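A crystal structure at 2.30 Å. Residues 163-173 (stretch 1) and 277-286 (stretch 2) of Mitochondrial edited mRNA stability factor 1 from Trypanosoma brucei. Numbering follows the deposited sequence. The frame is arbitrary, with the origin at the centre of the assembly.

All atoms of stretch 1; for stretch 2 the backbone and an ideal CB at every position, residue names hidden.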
# COMPACT_ATOMS: atom_id res chain seq x y z
N ALA A 163 5.80 -26.39 3.51
CA ALA A 163 5.28 -25.15 2.98
C ALA A 163 3.91 -24.83 3.56
O ALA A 163 3.14 -25.73 3.87
CB ALA A 163 5.20 -25.24 1.47
N TYR A 164 3.61 -23.54 3.69
CA TYR A 164 2.25 -23.10 3.98
C TYR A 164 1.45 -23.14 2.69
O TYR A 164 1.98 -22.87 1.62
CB TYR A 164 2.24 -21.67 4.53
CG TYR A 164 2.71 -21.54 5.97
CD1 TYR A 164 1.90 -21.92 7.03
CD2 TYR A 164 3.97 -21.01 6.26
CE1 TYR A 164 2.33 -21.80 8.35
CE2 TYR A 164 4.40 -20.88 7.57
CZ TYR A 164 3.58 -21.27 8.61
OH TYR A 164 4.03 -21.13 9.89
N GLU A 165 0.16 -23.45 2.79
CA GLU A 165 -0.70 -23.48 1.61
C GLU A 165 -0.83 -22.08 1.01
O GLU A 165 -0.70 -21.91 -0.20
CB GLU A 165 -2.09 -23.99 1.98
CG GLU A 165 -2.12 -25.37 2.61
CD GLU A 165 -2.29 -26.47 1.58
OE1 GLU A 165 -2.20 -26.18 0.37
OE2 GLU A 165 -2.51 -27.63 1.99
N THR A 166 -1.11 -21.09 1.86
CA THR A 166 -1.30 -19.71 1.41
C THR A 166 -0.71 -18.73 2.42
O THR A 166 -0.48 -19.07 3.58
CB THR A 166 -2.80 -19.35 1.26
OG1 THR A 166 -3.39 -19.22 2.55
CG2 THR A 166 -3.57 -20.42 0.46
N ALA A 167 -0.48 -17.49 1.98
CA ALA A 167 -0.02 -16.42 2.86
C ALA A 167 -0.90 -16.30 4.11
O ALA A 167 -0.40 -16.07 5.22
CB ALA A 167 -0.01 -15.10 2.12
N ASP A 168 -2.21 -16.44 3.94
CA ASP A 168 -3.13 -16.35 5.07
C ASP A 168 -2.79 -17.30 6.21
O ASP A 168 -3.03 -16.98 7.37
CB ASP A 168 -4.59 -16.56 4.61
CG ASP A 168 -5.19 -15.31 3.99
OD1 ASP A 168 -4.55 -14.24 4.07
OD2 ASP A 168 -6.30 -15.39 3.42
N ASP A 169 -2.21 -18.45 5.87
CA ASP A 169 -1.95 -19.49 6.87
C ASP A 169 -0.66 -19.27 7.66
O ASP A 169 -0.42 -19.92 8.68
CB ASP A 169 -1.91 -20.87 6.21
CG ASP A 169 -3.18 -21.19 5.46
OD1 ASP A 169 -3.11 -21.40 4.22
OD2 ASP A 169 -4.26 -21.23 6.09
N VAL A 170 0.19 -18.37 7.18
CA VAL A 170 1.48 -18.14 7.85
C VAL A 170 1.31 -17.76 9.32
O VAL A 170 0.58 -16.82 9.66
CB VAL A 170 2.33 -17.11 7.08
CG1 VAL A 170 3.61 -16.79 7.84
CG2 VAL A 170 2.64 -17.65 5.66
N ASP A 171 1.97 -18.50 10.20
CA ASP A 171 1.99 -18.16 11.62
C ASP A 171 2.80 -16.90 11.88
O ASP A 171 3.95 -16.79 11.44
CB ASP A 171 2.56 -19.31 12.45
CG ASP A 171 1.71 -20.55 12.39
OD1 ASP A 171 0.66 -20.57 13.06
OD2 ASP A 171 2.08 -21.50 11.66
N ILE A 172 2.20 -15.95 12.59
CA ILE A 172 2.85 -14.68 12.88
C ILE A 172 2.79 -14.39 14.37
O ILE A 172 1.75 -14.54 15.01
CB ILE A 172 2.19 -13.51 12.11
CG1 ILE A 172 2.27 -13.75 10.59
CG2 ILE A 172 2.87 -12.16 12.48
CD1 ILE A 172 3.70 -13.66 9.99
N THR A 173 3.93 -13.99 14.94
CA THR A 173 3.96 -13.53 16.32
C THR A 173 4.07 -12.02 16.32
O THR A 173 4.99 -11.46 15.72
CB THR A 173 5.15 -14.13 17.09
OG1 THR A 173 5.15 -15.55 16.95
CG2 THR A 173 5.07 -13.77 18.57
N UNK A 277 -7.97 -6.74 -6.33
CA UNK A 277 -6.93 -7.69 -6.71
C UNK A 277 -6.21 -8.09 -5.44
O UNK A 277 -6.00 -7.27 -4.54
CB UNK A 277 -5.96 -7.10 -7.74
N UNK A 278 -5.84 -9.36 -5.36
CA UNK A 278 -5.08 -9.88 -4.25
C UNK A 278 -4.30 -11.09 -4.73
O UNK A 278 -4.83 -12.20 -4.80
CB UNK A 278 -5.99 -10.23 -3.07
N UNK A 279 -3.04 -10.86 -5.09
CA UNK A 279 -2.18 -11.91 -5.61
C UNK A 279 -0.97 -11.98 -4.70
O UNK A 279 -0.25 -11.00 -4.56
CB UNK A 279 -1.78 -11.65 -7.06
N UNK A 280 -0.72 -13.13 -4.08
CA UNK A 280 0.41 -13.23 -3.18
C UNK A 280 0.90 -14.67 -3.01
O UNK A 280 0.31 -15.60 -3.55
CB UNK A 280 0.04 -12.64 -1.82
N UNK A 281 1.99 -14.82 -2.26
CA UNK A 281 2.59 -16.11 -1.94
C UNK A 281 2.96 -16.08 -0.46
O UNK A 281 3.06 -15.00 0.12
CB UNK A 281 3.81 -16.40 -2.82
N UNK A 282 3.14 -17.25 0.16
CA UNK A 282 3.39 -17.29 1.60
C UNK A 282 4.58 -16.44 2.03
O UNK A 282 4.54 -15.85 3.12
CB UNK A 282 3.62 -18.74 2.04
N UNK A 283 5.62 -16.37 1.21
CA UNK A 283 6.80 -15.58 1.55
C UNK A 283 6.52 -14.08 1.64
O UNK A 283 7.28 -13.34 2.25
CB UNK A 283 7.90 -15.83 0.51
N UNK A 284 5.45 -13.62 0.98
CA UNK A 284 5.10 -12.20 1.02
C UNK A 284 3.80 -12.03 1.78
O UNK A 284 2.84 -11.46 1.26
CB UNK A 284 4.98 -11.62 -0.39
N UNK A 285 3.79 -12.52 3.02
CA UNK A 285 2.58 -12.66 3.83
C UNK A 285 2.01 -11.32 4.27
O UNK A 285 0.89 -11.26 4.79
CB UNK A 285 2.87 -13.52 5.06
N UNK A 286 2.78 -10.25 4.10
CA UNK A 286 2.34 -8.89 4.44
C UNK A 286 1.41 -8.26 3.38
O UNK A 286 0.74 -7.26 3.65
CB UNK A 286 3.57 -8.00 4.63

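Position 277 has an extended backbone and a CB with nothing of stretch 1 within 5.5 Å, so this contact sets no rule for it. The residue is Leu277, and it stays out of reach.

At 278 the ideal CB again has no neighbour, yet CA-to-CB points toward stretch 1. The gap rules out a contact by any short side chain; a long one with a donor or positive charge at its tip, such as Lys, Arg or Tyr, could cross it and would suit the carboxylate of Asp168, close to the backbone N of Asp168, which has no partner within stretch 1. The deposited residue is Tyr278, with chi1 in t. Its OH ends 3.5 Å from Asp168 OD1, a spacing that leaves a hydrogen bond open, and 4.2 Å from Ala167 CB. A water makes the firmer link, accepting from Asp168 N at 3.0 Å and lying 3.2 Å from Tyr278 OH.

Position 279 faces no part of stretch 1, which sets no preference there; it is Gln279.

At 280 CA-to-CB points toward stretch 1, and the ideal CB lies 4.6 Å from Ala167 CB. That distance leaves room for a small or branched side chain with a methyl to offer: Val, Thr or Ile would all be reasonable. Thr280 puts its CG2 3.6 Å from Ala167 CB. Its backbone also takes part, since a water accepts from Ala167 N at 2.9 Å and donates a weak hydrogen bond to Thr280 O at 3.3 Å.

Position 281 turns its CB away, so stretch 1 does not select the side chain. It is Val281, whose contribution is backbone: Val281 O lies 3.7 Å from Ala167 CB and accepts from the N of 284 at 2.9 Å.

Position 282 is where the two stretches come closest by CA, 3.7 Å from Ala167 CA to the CA at 282. Phi/psi of -55/-35 suits proline as well as many other residues. The ideal CB is 3.9 Å from Val170 CG2 and 4.1 Å from Tyr164 CB, favouring a compact apolar group: Ala, Val or Pro. Pro282 fills the site, its CG 3.6 Å from Tyr164 O and its CB 4.1 Å from Val170 CG2. Ala167 has only a methyl here, which goes with the close approach of the two backbones.

Positions 283 and 284 both direct CA-to-CB away from stretch 1, which therefore asks nothing of them. They are Gln283 and Tyr284.

Position 285 points toward stretch 1. Its ideal CB is 4.2 Å from Val170 CB and 5.0 Å from Ile172 CD1, an apolar surface that Leu, Met, Phe or Tyr could cover. Tyr285, with chi1 in p, packs its CB 4.2 Å from Val170 CB and 4.4 Å from Ala167 CB. Its ring then receives Ile172 over one face: Ile172 CD1 is 3.7 Å from Tyr285 CE1 and 4.0 Å from the ring centroid, a CH-pi contact. A flat ring gives the methyl a broad seat.

At 286 CB points away, and Trp286 makes no contact with stretch 1.

Stretch 2 277-286: LYQTVPQYYW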
# COMPACT_ATOMS: atom_id res chain seq x y z
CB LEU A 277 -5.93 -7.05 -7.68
CG LEU A 277 -6.40 -6.54 -9.04
CD1 LEU A 277 -5.23 -5.92 -9.81
CD2 LEU A 277 -7.06 -7.65 -9.86
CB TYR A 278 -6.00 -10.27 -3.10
CG TYR A 278 -5.26 -10.88 -1.93
CD1 TYR A 278 -4.28 -10.15 -1.25
CD2 TYR A 278 -5.54 -12.17 -1.50
CE1 TYR A 278 -3.59 -10.72 -0.17
CE2 TYR A 278 -4.86 -12.74 -0.43
CZ TYR A 278 -3.89 -12.01 0.23
OH TYR A 278 -3.24 -12.60 1.30
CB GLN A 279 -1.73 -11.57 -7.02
CG GLN A 279 -0.82 -12.61 -7.62
CD GLN A 279 -1.46 -13.99 -7.58
OE1 GLN A 279 -2.59 -14.16 -8.03
NE2 GLN A 279 -0.74 -14.97 -7.03
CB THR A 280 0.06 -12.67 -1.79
OG1 THR A 280 1.26 -12.53 -1.02
CG2 THR A 280 -0.92 -13.60 -1.06
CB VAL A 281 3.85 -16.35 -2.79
CG1 VAL A 281 3.49 -16.51 -4.26
CG2 VAL A 281 4.84 -15.19 -2.61
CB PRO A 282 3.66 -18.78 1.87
CG PRO A 282 2.88 -19.49 0.80
CD PRO A 282 3.01 -18.61 -0.42
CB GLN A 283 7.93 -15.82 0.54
CG GLN A 283 8.53 -17.21 0.60
CD GLN A 283 7.58 -18.25 0.04
OE1 GLN A 283 6.71 -17.85 -0.75
NE2 GLN A 283 7.69 -19.44 0.40
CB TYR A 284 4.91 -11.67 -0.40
CG TYR A 284 6.12 -11.73 -1.31
CD1 TYR A 284 7.42 -11.79 -0.80
CD2 TYR A 284 5.95 -11.71 -2.70
CE1 TYR A 284 8.52 -11.82 -1.66
CE2 TYR A 284 7.03 -11.74 -3.55
CZ TYR A 284 8.31 -11.79 -3.04
OH TYR A 284 9.38 -11.83 -3.92
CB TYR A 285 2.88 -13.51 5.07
CG TYR A 285 4.07 -12.97 5.84
CD1 TYR A 285 3.93 -11.90 6.71
CD2 TYR A 285 5.33 -13.51 5.65
CE1 TYR A 285 5.04 -11.39 7.40
CE2 TYR A 285 6.43 -13.01 6.33
CZ TYR A 285 6.28 -11.95 7.20
OH TYR A 285 7.40 -11.47 7.86
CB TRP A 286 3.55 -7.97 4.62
CG TRP A 286 4.49 -8.02 3.47
CD1 TRP A 286 4.41 -7.30 2.30
CD2 TRP A 286 5.65 -8.85 3.35
NE1 TRP A 286 5.45 -7.64 1.47
CE2 TRP A 286 6.23 -8.59 2.09
CE3 TRP A 286 6.26 -9.79 4.19
CZ2 TRP A 286 7.38 -9.23 1.65
CZ3 TRP A 286 7.41 -10.43 3.76
CH2 TRP A 286 7.96 -10.15 2.49
O HOH W 1 -0.43 -17.48 -0.90
O HOH W 2 -3.55 -15.78 1.31
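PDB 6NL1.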